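Local coordinates for protein nitrite oxidoreductase subunit A (Kuenenia stuttgartiensis, PDB 7B04) that is a molybdopterin oxidoreductase-family subunit that houses a molybdenum atom, two MD1 molecules and an iron/sulfur cluster, at residues R164-F178 with G686-N698. Numbering follows the deposited sequence.
Sequences RGNDELLRASWDEAF and GSIEYADFAFPAN
A buried seam, apolar at one end and ionic at the other, runs along a mixed sheet of the molybdopterin oxidoreductase fold: the start of helix 174-191 packs on strand 693-696, while Leu169 of edge strand 169-171 and the loop before it meet the type I turn 688-691 and Asp692, which precede that strand. The two strands are not direct neighbours: strand 135-137 runs between them and pairs antiparallel with both. The 174-178 turn and strand 693-696 run at 141° to each other, their axes 10.1 Å apart at closest. Trp174 places its six-membered ring beside Phe695 and Pro696, and its CZ3 lies 3.6 Å from CD1 of Phe695, at the edge of the phenyl ring. The proline comes from the opposite direction, its CG 3.7 Å from Trp174 CZ2, while Pro696 O lies in the indole plane, at the ring edge. CB of Ala177 covers another part of Phe695, 3.9 Å from CE1, and Met741 of helix 734-749 touches both Phe178 and Phe695. Beyond Pro696 the chain leads directly to Ala697 and Asn698, which touch a bound MD1. Midway along the seam, Leu169 sets CD1 against CG2 of Ile688 at 3.6 Å, and farther on Gly165 CA rests 3.5 Å from Tyr690 CE1. Arg137, on the intervening strand, forms a salt bridge with Asp692, and the carbonyls of Asn671 and Ile674 take the terminal nitrogens of Arg164. The extended Arg164 chain delivers NE to the syn side of Asp692 OD1, 26° out of the carboxylate plane, a 3.0 Å salt bridge with the guanidinium and carboxylate planes 54° apart.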
loop_
_atom_site.group_PDB
_atom_site.type_symbol
_atom_site.label_atom_id
_atom_site.label_comp_id
_atom_site.label_asym_id
_atom_site.label_seq_id
_atom_site.Cartn_x
_atom_site.Cartn_y
_atom_site.Cartn_z
ATOM N N ARG B 164 0.068 32.143 5.435
ATOM C CA ARG B 164 0.181 31.305 6.621
ATOM C C ARG B 164 1.301 30.279 6.520
ATOM O O ARG B 164 1.576 29.588 7.508
ATOM C CB ARG B 164 -1.133 30.562 6.886
ATOM C CG ARG B 164 -2.233 31.378 7.541
ATOM C CD ARG B 164 -3.355 30.453 7.999
ATOM N NE ARG B 164 -4.417 31.150 8.717
ATOM C CZ ARG B 164 -5.564 31.533 8.163
ATOM N NH1 ARG B 164 -5.798 31.288 6.881
ATOM N NH2 ARG B 164 -6.479 32.160 8.891
ATOM N N GLY B 165 1.954 30.166 5.366
ATOM C CA GLY B 165 2.963 29.144 5.178
ATOM C C GLY B 165 4.369 29.636 5.444
ATOM O O GLY B 165 5.319 28.847 5.446
ATOM N N ASN B 166 4.514 30.940 5.668
ATOM C CA ASN B 166 5.786 31.533 6.053
ATOM C C ASN B 166 5.759 32.075 7.475
ATOM O O ASN B 166 6.687 32.784 7.880
ATOM C CB ASN B 166 6.179 32.635 5.067
ATOM C CG ASN B 166 6.481 32.094 3.685
ATOM O OD1 ASN B 166 5.770 32.383 2.723
ATOM N ND2 ASN B 166 7.537 31.295 3.580
ATOM N N ASP B 167 4.720 31.756 8.242
ATOM C CA ASP B 167 4.660 32.103 9.651
ATOM C C ASP B 167 5.230 30.942 10.463
ATOM O O ASP B 167 5.717 29.953 9.913
ATOM C CB ASP B 167 3.222 32.435 10.050
ATOM C CG ASP B 167 3.138 33.233 11.336
ATOM O OD1 ASP B 167 4.193 33.503 11.946
ATOM O OD2 ASP B 167 2.012 33.596 11.732
ATOM N N GLU B 168 5.170 31.048 11.785
ATOM C CA GLU B 168 5.780 30.060 12.662
ATOM C C GLU B 168 4.731 29.436 13.570
ATOM O O GLU B 168 3.855 30.130 14.094
ATOM C CB GLU B 168 6.894 30.686 13.505
ATOM C CG GLU B 168 7.689 29.680 14.319
ATOM C CD GLU B 168 8.820 30.321 15.094
ATOM O OE1 GLU B 168 8.962 31.560 15.021
ATOM O OE2 GLU B 168 9.567 29.587 15.775
ATOM N N LEU B 169 4.828 28.121 13.751
ATOM C CA LEU B 169 3.973 27.395 14.679
ATOM C C LEU B 169 4.707 27.259 16.007
ATOM O O LEU B 169 5.755 26.609 16.081
ATOM C CB LEU B 169 3.603 26.025 14.115
ATOM C CG LEU B 169 2.707 26.056 12.876
ATOM C CD1 LEU B 169 2.580 24.672 12.270
ATOM C CD2 LEU B 169 1.338 26.626 13.217
ATOM N N LEU B 170 4.155 27.869 17.049
ATOM C CA LEU B 170 4.775 27.929 18.364
ATOM C C LEU B 170 4.175 26.884 19.296
ATOM O O LEU B 170 3.040 26.435 19.120
ATOM C CB LEU B 170 4.611 29.327 18.966
ATOM C CG LEU B 170 5.187 30.466 18.123
ATOM C CD1 LEU B 170 4.842 31.816 18.734
ATOM C CD2 LEU B 170 6.694 30.307 17.969
ATOM N N ARG B 171 4.957 26.500 20.301
ATOM C CA ARG B 171 4.470 25.550 21.289
ATOM C C ARG B 171 3.476 26.222 22.226
ATOM O O ARG B 171 3.646 27.381 22.613
ATOM C CB ARG B 171 5.636 24.979 22.102
ATOM C CG ARG B 171 5.208 23.981 23.172
ATOM C CD ARG B 171 6.333 23.634 24.135
ATOM N NE ARG B 171 5.893 22.661 25.133
ATOM C CZ ARG B 171 6.182 21.364 25.089
ATOM N NH1 ARG B 171 6.921 20.885 24.100
ATOM N NH2 ARG B 171 5.738 20.548 26.035
ATOM N N ALA B 172 2.433 25.486 22.590
ATOM C CA ALA B 172 1.460 25.950 23.560
ATOM C C ALA B 172 1.198 24.850 24.573
ATOM O O ALA B 172 1.234 23.659 24.246
ATOM C CB ALA B 172 0.145 26.367 22.885
ATOM N N SER B 173 0.924 25.261 25.806
ATOM C CA SER B 173 0.381 24.328 26.776
ATOM C C SER B 173 -1.094 24.101 26.478
ATOM O O SER B 173 -1.752 24.920 25.833
ATOM C CB SER B 173 0.573 24.845 28.203
ATOM O OG SER B 173 -0.343 25.884 28.497
ATOM N N TRP B 174 -1.611 22.959 26.938
ATOM C CA TRP B 174 -2.992 22.594 26.618
ATOM C C TRP B 174 -3.966 23.651 27.107
ATOM O O TRP B 174 -4.924 23.999 26.407
ATOM C CB TRP B 174 -3.340 21.244 27.242
ATOM C CG TRP B 174 -2.838 20.096 26.449
ATOM C CD1 TRP B 174 -1.741 19.331 26.725
ATOM C CD2 TRP B 174 -3.404 19.571 25.241
ATOM N NE1 TRP B 174 -1.586 18.362 25.759
ATOM C CE2 TRP B 174 -2.594 18.487 24.840
ATOM C CE3 TRP B 174 -4.513 19.909 24.461
ATOM C CZ2 TRP B 174 -2.860 17.743 23.693
ATOM C CZ3 TRP B 174 -4.773 19.169 23.327
ATOM C CH2 TRP B 174 -3.953 18.100 22.953
ATOM N N ASP B 175 -3.706 24.214 28.285
ATOM C CA ASP B 175 -4.570 25.268 28.805
ATOM C C ASP B 175 -4.468 26.521 27.953
ATOM O O ASP B 175 -5.483 27.143 27.613
ATOM C CB ASP B 175 -4.175 25.582 30.247
ATOM C CG ASP B 175 -5.303 26.202 31.044
ATOM O OD1 ASP B 175 -6.390 25.592 31.128
ATOM O OD2 ASP B 175 -5.111 27.309 31.577
ATOM N N GLU B 176 -3.253 26.835 27.508
ATOM C CA GLU B 176 -3.040 28.011 26.675
ATOM C C GLU B 176 -3.680 27.827 25.310
ATOM O O GLU B 176 -4.378 28.715 24.805
ATOM C CB GLU B 176 -1.534 28.246 26.506
ATOM C CG GLU B 176 -0.922 29.459 27.135
ATOM C CD GLU B 176 0.545 29.525 26.773
ATOM O OE1 GLU B 176 1.381 29.057 27.575
ATOM O OE2 GLU B 176 0.860 29.998 25.661
ATOM N N ALA B 177 -3.495 26.645 24.727
ATOM C CA ALA B 177 -4.085 26.343 23.429
ATOM C C ALA B 177 -5.605 26.359 23.503
ATOM O O ALA B 177 -6.276 26.863 22.597
ATOM C CB ALA B 177 -3.582 24.984 22.930
ATOM N N PHE B 178 -6.166 25.790 24.567
ATOM C CA PHE B 178 -7.619 25.812 24.742
ATOM C C PHE B 178 -8.144 27.232 24.934
ATOM O O PHE B 178 -9.165 27.610 24.349
ATOM C CB PHE B 178 -8.027 24.972 25.953
ATOM C CG PHE B 178 -7.972 23.497 25.729
ATOM C CD1 PHE B 178 -8.341 22.947 24.516
ATOM C CD2 PHE B 178 -7.572 22.652 26.749
ATOM C CE1 PHE B 178 -8.300 21.580 24.321
ATOM C CE2 PHE B 178 -7.527 21.278 26.556
ATOM C CZ PHE B 178 -7.894 20.746 25.336
ATOM N N GLY B 686 0.959 19.405 6.948
ATOM C CA GLY B 686 0.765 20.434 5.944
ATOM C C GLY B 686 -0.612 21.068 5.981
ATOM O O GLY B 686 -0.764 22.223 5.574
ATOM N N SER B 687 -1.629 20.336 6.445
ATOM C CA SER B 687 -2.843 21.023 6.871
ATOM C C SER B 687 -2.599 21.777 8.173
ATOM O O SER B 687 -3.176 22.847 8.384
ATOM C CB SER B 687 -4.003 20.040 7.021
ATOM O OG SER B 687 -4.375 19.497 5.765
ATOM N N ILE B 688 -1.737 21.245 9.045
ATOM C CA ILE B 688 -1.329 21.993 10.230
ATOM C C ILE B 688 -0.433 23.155 9.821
ATOM O O ILE B 688 -0.501 24.252 10.394
ATOM C CB ILE B 688 -0.611 21.074 11.243
ATOM C CG1 ILE B 688 -1.572 20.399 12.225
ATOM C CG2 ILE B 688 0.447 21.841 12.030
ATOM C CD1 ILE B 688 -2.560 19.477 11.584
ATOM N N GLU B 689 0.382 22.945 8.784
ATOM C CA GLU B 689 1.299 23.980 8.322
ATOM C C GLU B 689 0.558 25.208 7.818
ATOM O O GLU B 689 1.107 26.317 7.840
ATOM C CB GLU B 689 2.203 23.418 7.224
ATOM C CG GLU B 689 3.477 22.764 7.727
ATOM C CD GLU B 689 4.687 23.667 7.587
ATOM O OE1 GLU B 689 4.777 24.669 8.327
ATOM O OE2 GLU B 689 5.544 23.376 6.726
ATOM N N TYR B 690 -0.678 25.036 7.359
ATOM C CA TYR B 690 -1.515 26.144 6.920
ATOM C C TYR B 690 -2.730 26.326 7.827
ATOM O O TYR B 690 -3.786 26.780 7.379
ATOM C CB TYR B 690 -1.953 25.941 5.470
ATOM C CG TYR B 690 -0.869 26.217 4.448
ATOM C CD1 TYR B 690 -0.569 27.516 4.057
ATOM C CD2 TYR B 690 -0.150 25.178 3.869
ATOM C CE1 TYR B 690 0.417 27.773 3.122
ATOM C CE2 TYR B 690 0.839 25.426 2.933
ATOM C CZ TYR B 690 1.118 26.725 2.564
ATOM O OH TYR B 690 2.101 26.976 1.634
ATOM N N ALA B 691 -2.592 25.978 9.102
ATOM C CA ALA B 691 -3.649 26.111 10.097
ATOM C C ALA B 691 -3.219 27.089 11.187
ATOM O O ALA B 691 -2.088 27.583 11.203
ATOM C CB ALA B 691 -4.005 24.752 10.706
ATOM N N ASP B 692 -4.142 27.361 12.108
ATOM C CA ASP B 692 -3.881 28.252 13.230
ATOM C C ASP B 692 -3.678 27.513 14.543
ATOM O O ASP B 692 -2.983 28.026 15.428
ATOM C CB ASP B 692 -5.035 29.246 13.405
ATOM C CG ASP B 692 -5.184 30.186 12.225
ATOM O OD1 ASP B 692 -4.162 30.520 11.591
ATOM O OD2 ASP B 692 -6.329 30.591 11.934
ATOM N N PHE B 693 -4.258 26.324 14.688
ATOM C CA PHE B 693 -4.084 25.503 15.876
ATOM C C PHE B 693 -3.762 24.072 15.475
ATOM O O PHE B 693 -4.134 23.612 14.392
ATOM C CB PHE B 693 -5.339 25.506 16.755
ATOM C CG PHE B 693 -5.528 26.765 17.544
ATOM C CD1 PHE B 693 -4.937 26.916 18.786
ATOM C CD2 PHE B 693 -6.307 27.797 17.047
ATOM C CE1 PHE B 693 -5.117 28.072 19.517
ATOM C CE2 PHE B 693 -6.489 28.956 17.773
ATOM C CZ PHE B 693 -5.893 29.094 19.010
ATOM N N ALA B 694 -3.070 23.372 16.369
ATOM C CA ALA B 694 -2.764 21.960 16.194
ATOM C C ALA B 694 -2.861 21.280 17.548
ATOM O O ALA B 694 -2.287 21.763 18.528
ATOM C CB ALA B 694 -1.372 21.755 15.589
ATOM N N PHE B 695 -3.583 20.169 17.601
ATOM C CA PHE B 695 -3.786 19.436 18.849
ATOM C C PHE B 695 -3.287 18.011 18.691
ATOM O O PHE B 695 -3.880 17.230 17.923
ATOM C CB PHE B 695 -5.259 19.450 19.251
ATOM C CG PHE B 695 -5.797 20.824 19.514
ATOM C CD1 PHE B 695 -5.539 21.463 20.715
ATOM C CD2 PHE B 695 -6.547 21.483 18.556
ATOM C CE1 PHE B 695 -6.028 22.733 20.959
ATOM C CE2 PHE B 695 -7.036 22.750 18.793
ATOM C CZ PHE B 695 -6.778 23.376 19.995
ATOM N N PRO B 696 -2.212 17.625 19.379
ATOM C CA PRO B 696 -1.690 16.258 19.249
ATOM C C PRO B 696 -2.614 15.267 19.940
ATOM O O PRO B 696 -2.866 15.364 21.142
ATOM C CB PRO B 696 -0.320 16.334 19.930
ATOM C CG PRO B 696 -0.451 17.455 20.898
ATOM C CD PRO B 696 -1.386 18.451 20.275
ATOM N N ALA B 697 -3.125 14.321 19.166
ATOM C CA ALA B 697 -3.998 13.274 19.665
ATOM C C ALA B 697 -3.232 11.969 19.826
ATOM O O ALA B 697 -2.138 11.786 19.288
ATOM C CB ALA B 697 -5.179 13.066 18.721
ATOM N N ASN B 698 -3.828 11.056 20.583
ATOM C CA ASN B 698 -3.259 9.731 20.761
ATOM C C ASN B 698 -3.556 8.870 19.540
ATOM O O ASN B 698 -4.684 8.864 19.037
ATOM C CB ASN B 698 -3.826 9.075 22.017
ATOM C CG ASN B 698 -3.177 9.586 23.286
ATOM O OD1 ASN B 698 -1.977 9.854 23.317
ATOM N ND2 ASN B 698 -3.967 9.704 24.347
#